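Local coordinates for protein CsuE (Acinetobacter baumannii, PDB 6FJY), which is probably the tip adhesin of the Csu pilus, a chaperone-usher fibre that attaches the bacterium to surfaces during biofilm formation, at residues L73-E78 with K86-F91; S26-S31 with P105-L110; V116-Y121 with S211-Y216. All coordinates share one frame; numbering follows the deposited sequence.

Overall arrangement
Interactions 1 and 2 lie in the same part of the chain, with centres about 13 Å apart, and they touch: strand 71-73, whose last residue opens interaction 1, pairs with strand 103-110 of interaction 2. Both are partly buried. Interaction 2 joins two strands by backbone hydrogen bonds and apolar packing. Interaction 1 joins parts of the loop between strands 71-73 and 103-110 mainly through side chains, led by a salt-bridge network, with no backbone hydrogen bond between the segments. Interaction 3, about 24 Å from interaction 2 centre to centre, is instead a surface contact near the chain of CsuC. The chemistry thus passes from ionic to strand pairing to plain van der Waals contact.

Interaction 1 of 3, residues L73-E78 with K86-F91; sequences LDSNNE and KDMSSF
Lys-86 reaches across to Asp-74 and Glu-78 with an extended side chain: CG lies anti to the backbone N (chi1 -178°), and chi2 (-158°) is the one torsion well off 180°. The extended chain spans the 9.3 Å between the CA atoms of Asp-74 and Lys-86. The ammonium arrives at about a right angle to the Asp-74 side chain. Its NZ meets Asp-74 OD2 at 2.8 Å, on the syn side of the carboxylate and 33° out of its plane. Glu-78 provides the second anion: its extended chain crosses that of the lysine at a slant, and OE1 accepts a weak bond from Lys-86 NZ at 3.1 Å. One ammonium thus bridges two carboxylates in a salt-bridge network, to which the hydroxyl of Tyr-50 adds a hydrogen bond on Asp-74 OD2.

The other oxygen of Asp-74 organises its own loop. OD1 accepts from Asn-76 N at 3.0 Å, which defines an Asx turn just after strand 71-73, and a weak bond from Glu-78 N joins it. Both carboxylate oxygens are therefore engaged, which fixes the group's rotation and probably favours its anionic form.

Two residues on, Met-88 approaches the same turn with its thioether. The chain bends at chi2 and chi3, and it slides past Asp-74 in the opposite direction, bringing Met-88 SD to 4.0 Å from Asp-74 CG. Backbone hydrogen bonds between Lys-86 and Tyr-50 and between Met-88 and Leu-48 tie this segment to residues earlier in the chain.

Interaction 2 of 3, residues S26-S31 with P105-L110; sequences SSQFNS and PFYIRL
Ser-27 pairs with Ile-108 and Phe-29 with Phe-106 as the hydrogen-bonded pairs of two antiparallel strands, while Gln-28 and Tyr-107 form the non-hydrogen-bonded pair between them. The strands belong to a three-stranded antiparallel sheet in which 103-110 is central, flanked by 24-31 and 71-73. The face carrying Phe-29 and Ile-108 packs on strands 9-15 and 167-189, as in a beta sandwich. The two segments run at 144° to each other, so the pairing is clearly twisted.

Backbone hydrogen bonds come in two reciprocal sets. Ser-27 N meets Ile-108 O at 2.9 Å with an N-H...O angle of 166°, and the return bond is as long. Phe-29 N meets Phe-106 O at 2.8 Å, a length again matched by the bond that runs back. Weaker CA-H...O contacts fill in between, the shortest from Tyr-107 CA to Ser-27 O at 3.1 Å.

Apolar contacts differ between the faces. On the one with Gln-28 and Tyr-107, Gln-28 CB lies 3.7 Å from Tyr-107 CE1; from that face Gln-28 CG also reaches Pro-105 CB, 3.6 Å away at the start of segment 105-110. On the other, Ser-27 CB meets Ile-108 CG2 at 3.7 Å.

Two CH-pi contacts complete the account. Phe-29 holds CG between its backbone N and carbonyl carbon (chi1 69°), which swings the ring toward strand 103-110; Phe-106 CB then lies over one face, offset toward the rim and 3.9 Å from the Phe-29 ring centroid. Ser-31 hydrogen-bonds through OG to Leu-104 O, while its CB sits over the centre of the Phe-106 ring, 3.5 Å from the centroid.

Interaction 3 of 3, residues V116-Y121 with S211-Y216; sequences VSPGVY and SVNTPY
At this junction the turn leading into strand 119-136 meets the loop between strands 202-210 and 217-220, a loop within the Spore Coat Protein U domain, which is probably the pilin part of this adhesin. Pro-118 is the main partner, touching Ser-211, Val-212 and Asn-213, and Ser-117 joins it. Val-212 CG1, placed between the residue's own backbone N and carbonyl carbon (chi1 63°), touches two residues: it approaches Ser-117 CB to 3.4 Å and Pro-118 CD to 3.7 Å. Farther round the proline ring, Pro-118 CG stands 3.9 Å from Ser-211 CB. Asn-213 slides past the proline in the opposite direction, bringing OD1 to 3.7 Å from Pro-118 CD.

The hydroxyls of both serines are engaged away from this interface: Ser-117 OG with Glu-66, and Ser-211 OG with Asp-180 N and, within its own segment, Thr-214 OG1. Nearby, Thr-214 packs on Tyr-9 of the CsuC chain and Pro-215 on Ala-193 of the same chain. With no hydrogen bond between the segments and just 163 Å² buried in total, the contact rests on van der Waals fit, which probably constrains the orientation of the two loops only loosely.

Interaction 1 of 3, residues L73-E78 with K86-F91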
ATOM      1  N   LEU B  73     -18.251   4.890 -16.701  1.00 53.20           N
ATOM      2  CA  LEU B  73     -18.331   5.423 -18.054  1.00 55.51           C
ATOM      3  C   LEU B  73     -17.987   4.334 -19.063  1.00 50.65           C
ATOM      4  O   LEU B  73     -17.368   3.328 -18.720  1.00 45.13           O
ATOM      5  CB  LEU B  73     -17.422   6.651 -18.211  1.00 59.03           C
ATOM      6  CG  LEU B  73     -17.630   7.774 -17.187  1.00 65.83           C
ATOM      7  CD1 LEU B  73     -16.683   7.622 -16.016  1.00 66.10           C
ATOM      8  CD2 LEU B  73     -17.489   9.158 -17.807  1.00 58.08           C
ATOM      9  N   ASP B  74     -18.339   4.582 -20.334  1.00 51.10           N
ATOM     10  CA  ASP B  74     -18.611   3.527 -21.307  1.00 58.34           C
ATOM     11  C   ASP B  74     -17.623   3.408 -22.462  1.00 66.62           C
ATOM     12  O   ASP B  74     -17.968   2.761 -23.460  1.00 77.31           O
ATOM     13  CB  ASP B  74     -20.006   3.712 -21.902  1.00 51.43           C
ATOM     14  CG  ASP B  74     -20.132   4.968 -22.761  1.00 54.60           C
ATOM     15  OD1 ASP B  74     -19.118   5.613 -23.113  1.00 48.53           O
ATOM     16  OD2 ASP B  74     -21.288   5.317 -23.063  1.00 49.18           O
ATOM     17  N   SER B  75     -16.454   4.051 -22.389  1.00 59.40           N
ATOM     18  CA  SER B  75     -15.352   3.946 -23.365  1.00 72.99           C
ATOM     19  C   SER B  75     -15.344   5.083 -24.372  1.00 58.83           C
ATOM     20  O   SER B  75     -14.314   5.339 -24.996  1.00 66.33           O
ATOM     21  CB  SER B  75     -15.313   2.612 -24.137  1.00 76.96           C
ATOM     22  OG  SER B  75     -16.455   2.405 -24.937  1.00 73.65           O
ATOM     23  N   ASN B  76     -16.480   5.755 -24.545  1.00 64.54           N
ATOM     24  CA  ASN B  76     -16.500   7.130 -25.021  1.00 57.35           C
ATOM     25  C   ASN B  76     -16.514   8.122 -23.863  1.00 65.66           C
ATOM     26  O   ASN B  76     -16.771   9.309 -24.078  1.00 61.07           O
ATOM     27  CB  ASN B  76     -17.696   7.365 -25.935  1.00 60.45           C
ATOM     28  CG  ASN B  76     -17.576   6.612 -27.249  1.00 57.39           C
ATOM     29  OD1 ASN B  76     -16.490   6.480 -27.805  1.00 57.36           O
ATOM     30  ND2 ASN B  76     -18.702   6.093 -27.740  1.00 70.62           N
ATOM     31  N   ASN B  77     -16.236   7.654 -22.640  1.00 70.10           N
ATOM     32  CA  ASN B  77     -16.263   8.484 -21.427  1.00 72.85           C
ATOM     33  C   ASN B  77     -17.593   9.208 -21.270  1.00 72.66           C
ATOM     34  O   ASN B  77     -17.644  10.334 -20.773  1.00 67.52           O
ATOM     35  CB  ASN B  77     -15.110   9.483 -21.395  1.00 71.53           C
ATOM     36  CG  ASN B  77     -13.871   8.913 -20.733  1.00 81.13           C
ATOM     37  OD1 ASN B  77     -13.734   8.947 -19.508  1.00 81.34           O
ATOM     38  ND2 ASN B  77     -12.957   8.384 -21.544  1.00 77.06           N
ATOM     39  N   GLU B  78     -18.678   8.560 -21.685  1.00 67.81           N
ATOM     40  CA  GLU B  78     -20.024   9.010 -21.362  1.00 74.99           C
ATOM     41  C   GLU B  78     -20.515   8.213 -20.160  1.00 67.14           C
ATOM     42  O   GLU B  78     -20.415   6.981 -20.145  1.00 64.14           O
ATOM     43  CB  GLU B  78     -20.968   8.840 -22.552  1.00 78.95           C
ATOM     44  CG  GLU B  78     -22.417   9.154 -22.219  1.00 93.37           C
ATOM     45  CD  GLU B  78     -23.315   9.250 -23.445  1.00 91.67           C
ATOM     46  OE1 GLU B  78     -22.854   8.925 -24.557  1.00 87.34           O
ATOM     47  OE2 GLU B  78     -24.486   9.656 -23.287  1.00 85.83           O
ATOM     48  N   LYS B  86     -27.651   2.627 -24.818  1.00 64.97           N
ATOM     49  CA  LYS B  86     -26.851   3.518 -25.646  1.00 64.33           C
ATOM     50  C   LYS B  86     -26.343   2.740 -26.844  1.00 66.58           C
ATOM     51  O   LYS B  86     -25.646   1.732 -26.688  1.00 48.28           O
ATOM     52  CB  LYS B  86     -25.672   4.121 -24.882  1.00 78.49           C
ATOM     53  CG  LYS B  86     -24.865   5.099 -25.733  1.00 90.97           C
ATOM     54  CD  LYS B  86     -23.449   5.284 -25.209  1.00107.74           C
ATOM     55  CE  LYS B  86     -22.612   6.179 -26.134  1.00113.83           C
ATOM     56  NZ  LYS B  86     -21.229   6.458 -25.621  1.00102.49           N
ATOM     57  N   ASP B  87     -26.680   3.226 -28.030  1.00 71.09           N
ATOM     58  CA  ASP B  87     -26.131   2.720 -29.275  1.00 66.20           C
ATOM     59  C   ASP B  87     -24.778   3.375 -29.536  1.00 56.89           C
ATOM     60  O   ASP B  87     -24.704   4.594 -29.727  1.00 65.96           O
ATOM     61  CB  ASP B  87     -27.098   3.008 -30.423  1.00 58.10           C
ATOM     62  CG  ASP B  87     -26.857   2.109 -31.619  1.00 61.23           C
ATOM     63  OD1 ASP B  87     -25.713   1.636 -31.778  1.00 56.90           O
ATOM     64  OD2 ASP B  87     -27.806   1.878 -32.389  1.00 59.88           O
ATOM     65  N   MET B  88     -23.715   2.571 -29.560  1.00 68.08           N
ATOM     66  CA  MET B  88     -22.379   3.079 -29.831  1.00 68.10           C
ATOM     67  C   MET B  88     -21.914   2.791 -31.260  1.00 63.54           C
ATOM     68  O   MET B  88     -20.759   3.066 -31.590  1.00 76.45           O
ATOM     69  CB  MET B  88     -21.396   2.521 -28.797  1.00 70.89           C
ATOM     70  CG  MET B  88     -21.691   2.995 -27.376  1.00 65.50           C
ATOM     71  SD  MET B  88     -20.258   3.264 -26.340  1.00 39.28           S
ATOM     72  CE  MET B  88     -19.675   1.634 -26.373  1.00 38.75           C
ATOM     73  N   SER B  89     -22.813   2.316 -32.125  1.00 57.36           N
ATOM     74  CA  SER B  89     -22.458   1.896 -33.479  1.00 67.10           C
ATOM     75  C   SER B  89     -21.824   3.016 -34.305  1.00 65.13           C
ATOM     76  O   SER B  89     -22.431   4.071 -34.513  1.00 46.40           O
ATOM     77  CB  SER B  89     -23.705   1.377 -34.203  1.00 60.27           C
ATOM     78  OG  SER B  89     -24.551   0.658 -33.331  1.00 52.35           O
ATOM     79  N   SER B  90     -20.609   2.763 -34.796  1.00 62.98           N
ATOM     80  CA  SER B  90     -19.920   3.617 -35.755  1.00 65.97           C
ATOM     81  C   SER B  90     -18.980   2.754 -36.587  1.00 78.25           C
ATOM     82  O   SER B  90     -18.870   1.539 -36.389  1.00 76.99           O
ATOM     83  CB  SER B  90     -19.146   4.739 -35.063  1.00 60.74           C
ATOM     84  OG  SER B  90     -18.023   4.250 -34.365  1.00 45.21           O
ATOM     85  N   PHE B  91     -18.299   3.400 -37.531  1.00 73.69           N
ATOM     86  CA  PHE B  91     -17.275   2.740 -38.325  1.00 65.71           C
ATOM     87  C   PHE B  91     -15.956   2.610 -37.580  1.00 72.88           C
ATOM     88  O   PHE B  91     -15.135   1.758 -37.937  1.00 62.48           O
ATOM     89  CB  PHE B  91     -17.045   3.513 -39.620  1.00 65.99           C
ATOM     90  CG  PHE B  91     -18.138   3.340 -40.624  1.00 80.79           C
ATOM     91  CD1 PHE B  91     -18.295   2.132 -41.286  1.00 84.84           C
ATOM     92  CD2 PHE B  91     -18.995   4.387 -40.925  1.00 73.80           C
ATOM     93  CE1 PHE B  91     -19.299   1.969 -42.221  1.00 80.78           C
ATOM     94  CE2 PHE B  91     -19.993   4.234 -41.862  1.00 73.19           C
ATOM     95  CZ  PHE B  91     -20.149   3.024 -42.510  1.00 81.52           C
TER

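Interaction 2 of 3, residues S26-S31 with P105-L110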
ATOM      1  N   SER B  26      -9.819   8.266 -14.316  1.00 76.93           N
ATOM      2  CA  SER B  26     -10.511   7.247 -15.092  1.00 79.94           C
ATOM      3  C   SER B  26      -9.652   6.000 -15.232  1.00 78.75           C
ATOM      4  O   SER B  26      -8.669   5.992 -15.980  1.00 75.49           O
ATOM      5  CB  SER B  26     -10.899   7.777 -16.477  1.00 83.47           C
ATOM      6  OG  SER B  26     -12.073   8.566 -16.413  1.00 91.78           O
ATOM      7  N   SER B  27     -10.006   4.959 -14.487  1.00 78.16           N
ATOM      8  CA  SER B  27      -9.349   3.663 -14.560  1.00 70.67           C
ATOM      9  C   SER B  27     -10.142   2.765 -15.497  1.00 64.94           C
ATOM     10  O   SER B  27     -11.363   2.643 -15.364  1.00 52.72           O
ATOM     11  CB  SER B  27      -9.244   3.004 -13.180  1.00 66.67           C
ATOM     12  OG  SER B  27      -8.829   3.922 -12.185  1.00 71.17           O
ATOM     13  N   GLN B  28      -9.439   2.136 -16.426  1.00 66.41           N
ATOM     14  CA  GLN B  28     -10.028   1.220 -17.387  1.00 65.13           C
ATOM     15  C   GLN B  28     -10.264  -0.153 -16.760  1.00 73.25           C
ATOM     16  O   GLN B  28      -9.377  -0.704 -16.099  1.00 69.89           O
ATOM     17  CB  GLN B  28      -9.096   1.116 -18.594  1.00 74.38           C
ATOM     18  CG  GLN B  28      -9.289  -0.077 -19.497  1.00 77.11           C
ATOM     19  CD  GLN B  28      -8.540   0.087 -20.814  1.00 79.97           C
ATOM     20  OE1 GLN B  28      -8.278   1.209 -21.257  1.00 77.10           O
ATOM     21  NE2 GLN B  28      -8.192  -1.031 -21.444  1.00 83.83           N
ATOM     22  N   PHE B  29     -11.464  -0.698 -16.956  1.00 65.90           N
ATOM     23  CA  PHE B  29     -11.736  -2.086 -16.617  1.00 52.66           C
ATOM     24  C   PHE B  29     -12.576  -2.721 -17.711  1.00 57.90           C
ATOM     25  O   PHE B  29     -13.118  -2.044 -18.584  1.00 34.24           O
ATOM     26  CB  PHE B  29     -12.422  -2.242 -15.253  1.00 40.92           C
ATOM     27  CG  PHE B  29     -13.823  -1.733 -15.205  1.00 56.04           C
ATOM     28  CD1 PHE B  29     -14.076  -0.387 -14.999  1.00 67.74           C
ATOM     29  CD2 PHE B  29     -14.893  -2.604 -15.324  1.00 51.20           C
ATOM     30  CE1 PHE B  29     -15.367   0.085 -14.943  1.00 69.85           C
ATOM     31  CE2 PHE B  29     -16.192  -2.141 -15.262  1.00 53.25           C
ATOM     32  CZ  PHE B  29     -16.436  -0.794 -15.073  1.00 62.65           C
ATOM     33  N   ASN B  30     -12.662  -4.048 -17.640  1.00 58.73           N
ATOM     34  CA  ASN B  30     -13.342  -4.851 -18.644  1.00 56.16           C
ATOM     35  C   ASN B  30     -14.846  -4.693 -18.530  1.00 53.22           C
ATOM     36  O   ASN B  30     -15.428  -4.881 -17.456  1.00 42.82           O
ATOM     37  CB  ASN B  30     -12.964  -6.321 -18.479  1.00 74.50           C
ATOM     38  CG  ASN B  30     -11.481  -6.565 -18.668  1.00 80.85           C
ATOM     39  OD1 ASN B  30     -10.796  -5.797 -19.350  1.00 66.85           O
ATOM     40  ND2 ASN B  30     -10.978  -7.644 -18.071  1.00 87.62           N
ATOM     41  N   SER B  31     -15.475  -4.359 -19.652  1.00 59.51           N
ATOM     42  CA  SER B  31     -16.903  -4.075 -19.649  1.00 46.10           C
ATOM     43  C   SER B  31     -17.731  -5.328 -19.519  1.00 51.96           C
ATOM     44  O   SER B  31     -18.900  -5.248 -19.106  1.00 35.03           O
ATOM     45  CB  SER B  31     -17.299  -3.375 -20.941  1.00 47.92           C
ATOM     46  OG  SER B  31     -16.975  -4.221 -22.043  1.00 35.69           O
ATOM     47  N   PRO B 105     -13.328  -1.379 -23.115  1.00 59.57           N
ATOM     48  CA  PRO B 105     -13.128  -0.820 -21.774  1.00 51.98           C
ATOM     49  C   PRO B 105     -14.312  -0.015 -21.279  1.00 52.35           C
ATOM     50  O   PRO B 105     -14.973   0.695 -22.026  1.00 44.96           O
ATOM     51  CB  PRO B 105     -11.901   0.074 -21.964  1.00 52.87           C
ATOM     52  CG  PRO B 105     -12.043   0.542 -23.406  1.00 62.66           C
ATOM     53  CD  PRO B 105     -12.588  -0.635 -24.156  1.00 61.11           C
ATOM     54  N   PHE B 106     -14.588  -0.160 -20.001  1.00 67.57           N
ATOM     55  CA  PHE B 106     -15.335   0.836 -19.258  1.00 63.87           C
ATOM     56  C   PHE B 106     -14.361   1.537 -18.324  1.00 62.69           C
ATOM     57  O   PHE B 106     -13.206   1.131 -18.165  1.00 45.98           O
ATOM     58  CB  PHE B 106     -16.506   0.223 -18.474  1.00 53.35           C
ATOM     59  CG  PHE B 106     -17.723  -0.080 -19.317  1.00 47.43           C
ATOM     60  CD1 PHE B 106     -17.730   0.173 -20.677  1.00 50.02           C
ATOM     61  CD2 PHE B 106     -18.869  -0.618 -18.733  1.00 56.87           C
ATOM     62  CE1 PHE B 106     -18.850  -0.093 -21.444  1.00 50.20           C
ATOM     63  CE2 PHE B 106     -20.001  -0.890 -19.495  1.00 53.82           C
ATOM     64  CZ  PHE B 106     -19.993  -0.629 -20.856  1.00 54.19           C
ATOM     65  N   TYR B 107     -14.831   2.606 -17.708  1.00 59.54           N
ATOM     66  CA  TYR B 107     -13.984   3.391 -16.834  1.00 55.78           C
ATOM     67  C   TYR B 107     -14.694   3.581 -15.512  1.00 54.05           C
ATOM     68  O   TYR B 107     -15.922   3.650 -15.453  1.00 53.50           O
ATOM     69  CB  TYR B 107     -13.624   4.735 -17.470  1.00 53.38           C
ATOM     70  CG  TYR B 107     -12.851   4.552 -18.757  1.00 54.49           C
ATOM     71  CD1 TYR B 107     -11.483   4.307 -18.738  1.00 63.82           C
ATOM     72  CD2 TYR B 107     -13.488   4.588 -19.989  1.00 59.00           C
ATOM     73  CE1 TYR B 107     -10.764   4.115 -19.918  1.00 60.36           C
ATOM     74  CE2 TYR B 107     -12.775   4.402 -21.171  1.00 54.40           C
ATOM     75  CZ  TYR B 107     -11.424   4.168 -21.131  1.00 52.86           C
ATOM     76  OH  TYR B 107     -10.748   3.990 -22.313  1.00 47.38           O
ATOM     77  N   ILE B 108     -13.907   3.641 -14.454  1.00 49.27           N
ATOM     78  CA  ILE B 108     -14.400   3.979 -13.134  1.00 67.66           C
ATOM     79  C   ILE B 108     -13.654   5.229 -12.702  1.00 69.24           C
ATOM     80  O   ILE B 108     -12.462   5.382 -12.984  1.00 58.37           O
ATOM     81  CB  ILE B 108     -14.214   2.812 -12.137  1.00 72.64           C
ATOM     82  CG1 ILE B 108     -14.647   3.195 -10.723  1.00 62.43           C
ATOM     83  CG2 ILE B 108     -12.775   2.303 -12.149  1.00 76.49           C
ATOM     84  CD1 ILE B 108     -14.819   1.995  -9.808  1.00 64.17           C
ATOM     85  N   ARG B 109     -14.374   6.148 -12.075  1.00 69.75           N
ATOM     86  CA  ARG B 109     -13.786   7.387 -11.605  1.00 79.46           C
ATOM     87  C   ARG B 109     -14.323   7.655 -10.208  1.00 81.33           C
ATOM     88  O   ARG B 109     -15.529   7.541  -9.968  1.00 79.81           O
ATOM     89  CB  ARG B 109     -14.109   8.538 -12.563  1.00 79.31           C
ATOM     90  CG  ARG B 109     -13.826   9.921 -12.038  1.00 89.10           C
ATOM     91  CD  ARG B 109     -14.650  10.933 -12.823  1.00 96.39           C
ATOM     92  NE  ARG B 109     -14.416  10.816 -14.260  1.00 90.59           N
ATOM     93  CZ  ARG B 109     -15.250  11.272 -15.187  1.00 94.46           C
ATOM     94  NH1 ARG B 109     -16.375  11.869 -14.820  1.00 87.97           N
ATOM     95  NH2 ARG B 109     -14.961  11.135 -16.476  1.00107.50           N
ATOM     96  N   LEU B 110     -13.418   7.974  -9.287  1.00 82.49           N
ATOM     97  CA  LEU B 110     -13.775   8.353  -7.934  1.00 62.68           C
ATOM     98  C   LEU B 110     -13.520   9.839  -7.763  1.00 60.47           C
ATOM     99  O   LEU B 110     -12.374  10.294  -7.903  1.00 48.80           O
ATOM    100  CB  LEU B 110     -12.979   7.550  -6.910  1.00 59.31           C
ATOM    101  CG  LEU B 110     -12.920   6.040  -7.134  1.00 63.29           C
ATOM    102  CD1 LEU B 110     -11.870   5.379  -6.232  1.00 72.38           C
ATOM    103  CD2 LEU B 110     -14.279   5.456  -6.871  1.00 54.59           C
TER

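Interaction 3 of 3, residues V116-Y121 with S211-Y216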
ATOM      1  N   VAL B 116     -12.141   7.327   3.698  1.00 60.14           N
ATOM      2  CA  VAL B 116     -12.559   6.024   4.203  1.00 57.01           C
ATOM      3  C   VAL B 116     -11.332   5.244   4.655  1.00 54.91           C
ATOM      4  O   VAL B 116     -10.226   5.422   4.145  1.00 40.03           O
ATOM      5  CB  VAL B 116     -13.336   5.190   3.156  1.00 57.64           C
ATOM      6  CG1 VAL B 116     -14.572   5.943   2.656  1.00 56.61           C
ATOM      7  CG2 VAL B 116     -12.417   4.781   2.006  1.00 50.13           C
ATOM      8  N   SER B 117     -11.551   4.362   5.622  1.00 68.94           N
ATOM      9  CA  SER B 117     -10.480   3.514   6.119  1.00 53.06           C
ATOM     10  C   SER B 117     -10.032   2.538   5.031  1.00 54.36           C
ATOM     11  O   SER B 117     -10.835   2.130   4.185  1.00 46.03           O
ATOM     12  CB  SER B 117     -10.946   2.734   7.347  1.00 43.92           C
ATOM     13  OG  SER B 117     -11.887   1.740   6.982  1.00 47.76           O
ATOM     14  N   PRO B 118      -8.757   2.143   5.042  1.00 51.68           N
ATOM     15  CA  PRO B 118      -8.290   1.106   4.109  1.00 53.08           C
ATOM     16  C   PRO B 118      -9.067  -0.191   4.282  1.00 53.04           C
ATOM     17  O   PRO B 118      -9.485  -0.547   5.385  1.00 74.84           O
ATOM     18  CB  PRO B 118      -6.815   0.925   4.486  1.00 48.87           C
ATOM     19  CG  PRO B 118      -6.441   2.176   5.224  1.00 53.70           C
ATOM     20  CD  PRO B 118      -7.685   2.622   5.928  1.00 55.65           C
ATOM     21  N   GLY B 119      -9.247  -0.890   3.170  1.00 58.48           N
ATOM     22  CA  GLY B 119     -10.082  -2.071   3.127  1.00 42.16           C
ATOM     23  C   GLY B 119     -10.555  -2.304   1.706  1.00 47.56           C
ATOM     24  O   GLY B 119     -10.136  -1.624   0.771  1.00 43.94           O
ATOM     25  N   VAL B 120     -11.432  -3.285   1.567  1.00 61.45           N
ATOM     26  CA  VAL B 120     -11.998  -3.630   0.271  1.00 59.70           C
ATOM     27  C   VAL B 120     -13.404  -3.064   0.212  1.00 48.52           C
ATOM     28  O   VAL B 120     -14.233  -3.337   1.087  1.00 39.97           O
ATOM     29  CB  VAL B 120     -11.995  -5.144   0.030  1.00 63.40           C
ATOM     30  CG1 VAL B 120     -12.531  -5.446  -1.360  1.00 51.55           C
ATOM     31  CG2 VAL B 120     -10.595  -5.675   0.177  1.00 59.48           C
ATOM     32  N   TYR B 121     -13.653  -2.268  -0.813  1.00 59.62           N
ATOM     33  CA  TYR B 121     -14.919  -1.587  -1.033  1.00 50.35           C
ATOM     34  C   TYR B 121     -15.544  -2.249  -2.256  1.00 58.14           C
ATOM     35  O   TYR B 121     -15.148  -1.986  -3.395  1.00 35.84           O
ATOM     36  CB  TYR B 121     -14.690  -0.081  -1.201  1.00 46.18           C
ATOM     37  CG  TYR B 121     -14.301   0.542   0.112  1.00 42.34           C
ATOM     38  CD1 TYR B 121     -13.034   0.350   0.636  1.00 47.25           C
ATOM     39  CD2 TYR B 121     -15.217   1.251   0.867  1.00 43.78           C
ATOM     40  CE1 TYR B 121     -12.675   0.873   1.855  1.00 50.24           C
ATOM     41  CE2 TYR B 121     -14.863   1.785   2.091  1.00 45.66           C
ATOM     42  CZ  TYR B 121     -13.592   1.595   2.584  1.00 44.51           C
ATOM     43  OH  TYR B 121     -13.215   2.112   3.810  1.00 39.09           O
ATOM     44  N   SER B 211      -3.259   7.143   7.307  1.00 80.48           N
ATOM     45  CA  SER B 211      -4.549   6.486   7.267  1.00 66.88           C
ATOM     46  C   SER B 211      -4.828   5.798   8.601  1.00 68.74           C
ATOM     47  O   SER B 211      -3.932   5.577   9.424  1.00 55.42           O
ATOM     48  CB  SER B 211      -4.590   5.490   6.112  1.00 54.22           C
ATOM     49  OG  SER B 211      -3.496   4.599   6.179  1.00 64.39           O
ATOM     50  N   VAL B 212      -6.094   5.423   8.798  1.00 87.61           N
ATOM     51  CA  VAL B 212      -6.622   5.271  10.156  1.00 80.85           C
ATOM     52  C   VAL B 212      -5.878   4.194  10.952  1.00 84.83           C
ATOM     53  O   VAL B 212      -5.402   4.441  12.068  1.00 97.82           O
ATOM     54  CB  VAL B 212      -8.136   5.010  10.123  1.00 86.47           C
ATOM     55  CG1 VAL B 212      -8.481   3.716   9.415  1.00 80.08           C
ATOM     56  CG2 VAL B 212      -8.687   5.036  11.523  1.00 98.56           C
ATOM     57  N   ASN B 213      -5.762   2.985  10.404  1.00 77.10           N
ATOM     58  CA  ASN B 213      -5.240   1.879  11.205  1.00 87.76           C
ATOM     59  C   ASN B 213      -3.827   1.501  10.771  1.00 78.97           C
ATOM     60  O   ASN B 213      -3.571   0.363  10.357  1.00 63.30           O
ATOM     61  CB  ASN B 213      -6.189   0.674  11.139  1.00100.22           C
ATOM     62  CG  ASN B 213      -6.427   0.190   9.725  1.00121.84           C
ATOM     63  OD1 ASN B 213      -6.055   0.861   8.759  1.00120.85           O
ATOM     64  ND2 ASN B 213      -7.034  -0.987   9.592  1.00135.50           N
ATOM     65  N   THR B 214      -2.904   2.455  10.864  1.00 66.53           N
ATOM     66  CA  THR B 214      -1.554   2.297  10.326  1.00 61.96           C
ATOM     67  C   THR B 214      -0.535   2.733  11.364  1.00 62.78           C
ATOM     68  O   THR B 214      -0.027   3.861  11.337  1.00 61.17           O
ATOM     69  CB  THR B 214      -1.409   3.085   9.030  1.00 54.83           C
ATOM     70  OG1 THR B 214      -2.441   2.663   8.125  1.00 50.85           O
ATOM     71  CG2 THR B 214      -0.048   2.836   8.404  1.00 58.39           C
ATOM     72  N   PRO B 215      -0.211   1.854  12.304  1.00 64.60           N
ATOM     73  CA  PRO B 215       0.769   2.211  13.335  1.00 62.16           C
ATOM     74  C   PRO B 215       2.182   2.225  12.774  1.00 61.45           C
ATOM     75  O   PRO B 215       2.470   1.662  11.715  1.00 45.99           O
ATOM     76  CB  PRO B 215       0.596   1.109  14.385  1.00 62.59           C
ATOM     77  CG  PRO B 215       0.105  -0.067  13.605  1.00 63.64           C
ATOM     78  CD  PRO B 215      -0.706   0.470  12.444  1.00 55.15           C
ATOM     79  N   TYR B 216       3.075   2.884  13.515  1.00 66.84           N
ATOM     80  CA  TYR B 216       4.458   3.050  13.091  1.00 57.43           C
ATOM     81  C   TYR B 216       5.289   3.537  14.265  1.00 54.55           C
ATOM     82  O   TYR B 216       4.755   4.040  15.258  1.00 42.69           O
ATOM     83  CB  TYR B 216       4.572   4.034  11.922  1.00 64.55           C
ATOM     84  CG  TYR B 216       3.995   5.400  12.210  1.00 64.43           C
ATOM     85  CD1 TYR B 216       4.775   6.395  12.785  1.00 71.24           C
ATOM     86  CD2 TYR B 216       2.679   5.703  11.897  1.00 63.01           C
ATOM     87  CE1 TYR B 216       4.260   7.645  13.048  1.00 68.93           C
ATOM     88  CE2 TYR B 216       2.157   6.958  12.154  1.00 67.06           C
ATOM     89  CZ  TYR B 216       2.955   7.923  12.736  1.00 67.28           C
ATOM     90  OH  TYR B 216       2.462   9.173  13.011  1.00 41.52           O
TER